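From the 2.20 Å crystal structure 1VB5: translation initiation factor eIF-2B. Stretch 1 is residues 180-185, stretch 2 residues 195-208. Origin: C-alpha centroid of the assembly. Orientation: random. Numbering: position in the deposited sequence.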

# COMPACT_ATOMS: atom_id res chain seq x y z
N ILE B 180 -10.65 6.75 -13.88
CA ILE B 180 -11.69 5.94 -13.26
C ILE B 180 -11.07 4.73 -12.57
O ILE B 180 -10.06 4.20 -13.01
N ALA B 181 -11.68 4.32 -11.46
CA ALA B 181 -11.21 3.18 -10.70
C ALA B 181 -12.30 2.10 -10.70
O ALA B 181 -13.48 2.41 -10.55
N ILE B 182 -11.88 0.85 -10.88
CA ILE B 182 -12.80 -0.27 -10.90
C ILE B 182 -12.17 -1.43 -10.14
O ILE B 182 -11.15 -1.97 -10.56
N VAL B 183 -12.77 -1.80 -9.01
CA VAL B 183 -12.27 -2.91 -8.22
C VAL B 183 -13.40 -3.92 -8.02
O VAL B 183 -14.57 -3.62 -8.25
N GLY B 184 -13.03 -5.13 -7.60
CA GLY B 184 -14.02 -6.16 -7.36
C GLY B 184 -14.50 -6.07 -5.92
O GLY B 184 -14.36 -5.03 -5.27
N ALA B 185 -15.05 -7.17 -5.42
CA ALA B 185 -15.54 -7.23 -4.05
C ALA B 185 -15.74 -8.67 -3.61
O ALA B 185 -16.16 -9.52 -4.41
N VAL B 195 -16.36 -5.07 1.18
CA VAL B 195 -15.26 -5.85 1.74
C VAL B 195 -14.43 -6.32 0.55
O VAL B 195 -14.96 -6.93 -0.39
N ASN B 196 -13.14 -6.02 0.57
CA ASN B 196 -12.28 -6.41 -0.53
C ASN B 196 -10.84 -6.48 -0.05
O ASN B 196 -10.55 -6.17 1.10
N LYS B 197 -9.95 -6.92 -0.93
CA LYS B 197 -8.53 -7.05 -0.60
C LYS B 197 -8.03 -5.82 0.17
O LYS B 197 -8.35 -4.68 -0.17
N ALA B 198 -7.26 -6.07 1.22
CA ALA B 198 -6.69 -5.01 2.05
C ALA B 198 -6.01 -3.99 1.15
O ALA B 198 -5.22 -4.35 0.27
N GLY B 199 -6.30 -2.71 1.37
CA GLY B 199 -5.71 -1.67 0.55
C GLY B 199 -6.73 -0.95 -0.32
O GLY B 199 -6.49 0.19 -0.73
N THR B 200 -7.85 -1.61 -0.60
CA THR B 200 -8.90 -1.03 -1.43
C THR B 200 -9.41 0.27 -0.80
O THR B 200 -9.69 1.24 -1.51
N TYR B 201 -9.51 0.27 0.52
CA TYR B 201 -9.95 1.44 1.27
C TYR B 201 -9.04 2.63 0.96
O TYR B 201 -9.50 3.74 0.69
N LEU B 202 -7.73 2.39 0.98
CA LEU B 202 -6.76 3.46 0.70
C LEU B 202 -6.93 3.96 -0.72
O LEU B 202 -6.83 5.16 -0.98
N LEU B 203 -7.18 3.05 -1.65
CA LEU B 203 -7.37 3.44 -3.04
C LEU B 203 -8.61 4.33 -3.09
O LEU B 203 -8.63 5.37 -3.75
N ALA B 204 -9.65 3.91 -2.36
CA ALA B 204 -10.90 4.66 -2.33
C ALA B 204 -10.68 6.06 -1.78
O ALA B 204 -11.22 7.03 -2.32
N LEU B 205 -9.89 6.18 -0.72
CA LEU B 205 -9.64 7.50 -0.13
C LEU B 205 -8.89 8.41 -1.08
O LEU B 205 -9.26 9.57 -1.25
N ALA B 206 -7.85 7.89 -1.72
CA ALA B 206 -7.04 8.69 -2.64
C ALA B 206 -7.82 9.15 -3.86
O ALA B 206 -7.70 10.29 -4.31
N CYS B 207 -8.62 8.25 -4.41
CA CYS B 207 -9.39 8.59 -5.59
C CYS B 207 -10.48 9.63 -5.26
O CYS B 207 -10.81 10.49 -6.09
N HIS B 208 -11.03 9.59 -4.05
CA HIS B 208 -12.05 10.57 -3.66
C HIS B 208 -11.39 11.95 -3.53
O HIS B 208 -11.95 12.97 -3.93

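Strand 180-183 runs nearly antiparallel to helix 200-208, at 163°, with their axes 10.0 Å apart at closest approach. Strand residues alternate. Ala-181 and Val-183 direct CA-to-CB toward the second stretch, while Ile-180 and Ile-182 direct theirs away and make no contact with it. From the second stretch, Asn-196, Thr-200, Leu-203 and Cys-207 direct CA-to-CB toward the first stretch. The three helical residues are spaced by three and four positions, so they lie along one side of the helix.

Val-183 is the central apolar residue. Its chi1 is m (-58°), and its two methyls reach different neighbours. Val-183 CG1 lies 3.8 Å from Leu-203 CD1, and Val-183 CG2 lies 3.9 Å from Thr-200 CG2. Leu-203 has chi1 t (-153°) and chi2 t (-156°), both some way from 180°. This conformation brings CD1 to the valine. Further along, the small side chain of Ala-181 faces Cys-207, with Ala-181 CB 4.0 Å from Cys-207 SG. Cys-207 is m (-78°) and is bonded covalently to a group elsewhere in the structure.

Thr-200 is m (-56°). This rotamer turns CG2 to Val-183 and leaves OG1 free for polar partners of its own stretch. Thr-200 OG1 donates to Lys-197 O at 2.7 Å and accepts from Asn-196 ND2 at 2.8 Å. Lys-197 O also accepts from Thr-200 N at 3.1 Å, within the type II turn from Lys-197 to Thr-200. Gly-199 is the N-cap residue. Its phi/psi of 113/-23 would jam a CB against the carbonyl O of Ala-198, which by itself calls for glycine.

Asn-196 is the main polar side chain at the contact. With chi1 t (-163°) and chi2 51°, its amide serves two acceptors through ND2: Thr-200 OG1, and water 1, whose O is 3.0 Å from Asn-196 ND2. The same water accepts from Gly-184 N, with its O 3.0 Å from Gly-184 N. It therefore bridges the stretches, which share no direct hydrogen bond. Asn-196 ND2 also lies 4.2 Å from Val-183 CB.

The other end of the amide packs without hydrogen bonding across the contact. Asn-196 OD1 is 3.4 Å from Gly-184 O, but both are acceptors. Asn-196 OD1 is also 3.4 Å from Ala-185 N, where the angle is poor, and 3.4 Å from Ala-185 CA. Ala-185 directs its CB sideways. Ala-185 CA also lies 3.7 Å from Val-195 O. Val-195, chi1 t (180°), directs CA-to-CB away.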

# COMPACT_ATOMS: atom_id res chain seq x y z
CB ILE B 180 -12.74 5.47 -14.30
CG1 ILE B 180 -13.85 4.69 -13.61
CG2 ILE B 180 -12.08 4.61 -15.36
CD1 ILE B 180 -15.04 4.39 -14.53
CB ALA B 181 -10.88 3.60 -9.27
CB ILE B 182 -13.11 -0.74 -12.34
CG1 ILE B 182 -13.76 0.39 -13.14
CG2 ILE B 182 -14.04 -1.95 -12.31
CD1 ILE B 182 -14.09 0.02 -14.58
CB VAL B 183 -11.76 -2.45 -6.83
CG1 VAL B 183 -10.65 -1.40 -7.01
CG2 VAL B 183 -12.91 -1.87 -6.01
CB ALA B 185 -16.85 -6.47 -3.93
CB VAL B 195 -15.76 -7.07 2.51
CG1 VAL B 195 -14.58 -7.85 3.07
CG2 VAL B 195 -16.70 -6.63 3.63
CB ASN B 196 -12.42 -5.39 -1.68
CG ASN B 196 -11.88 -5.91 -3.00
OD1 ASN B 196 -12.24 -7.01 -3.43
ND2 ASN B 196 -11.03 -5.13 -3.65
CB LYS B 197 -7.72 -7.22 -1.89
CG LYS B 197 -6.23 -7.43 -1.65
CD LYS B 197 -5.96 -8.79 -1.00
CE LYS B 197 -4.52 -8.87 -0.46
NZ LYS B 197 -3.51 -8.53 -1.51
CB ALA B 198 -5.69 -5.59 3.03
CB THR B 200 -10.10 -2.01 -1.58
OG1 THR B 200 -9.64 -3.26 -2.10
CG2 THR B 200 -11.15 -1.43 -2.52
CB TYR B 201 -9.94 1.12 2.77
CG TYR B 201 -10.19 2.29 3.70
CD1 TYR B 201 -11.37 3.04 3.62
CD2 TYR B 201 -9.27 2.62 4.70
CE1 TYR B 201 -11.61 4.10 4.50
CE2 TYR B 201 -9.50 3.67 5.59
CZ TYR B 201 -10.67 4.40 5.49
OH TYR B 201 -10.92 5.42 6.38
CB LEU B 202 -5.33 2.96 0.91
CG LEU B 202 -5.04 2.36 2.28
CD1 LEU B 202 -3.60 1.87 2.35
CD2 LEU B 202 -5.32 3.40 3.35
CB LEU B 203 -7.60 2.21 -3.93
CG LEU B 203 -7.22 2.26 -5.41
CD1 LEU B 203 -8.04 1.24 -6.19
CD2 LEU B 203 -7.44 3.63 -5.96
CB ALA B 204 -11.94 3.91 -1.48
CB LEU B 205 -8.84 7.36 1.18
CG LEU B 205 -9.55 6.67 2.35
CD1 LEU B 205 -8.59 6.53 3.54
CD2 LEU B 205 -10.78 7.47 2.75
CB ALA B 206 -5.81 7.90 -3.08
CB CYS B 207 -9.96 7.31 -6.20
SG CYS B 207 -8.77 6.31 -7.20
CB HIS B 208 -12.67 10.20 -2.32
CG HIS B 208 -13.51 11.28 -1.71
ND1 HIS B 208 -14.78 11.59 -2.15
CD2 HIS B 208 -13.25 12.15 -0.70
CE1 HIS B 208 -15.27 12.59 -1.44
NE2 HIS B 208 -14.36 12.95 -0.55
O HOH W 1 -10.37 -5.88 -6.52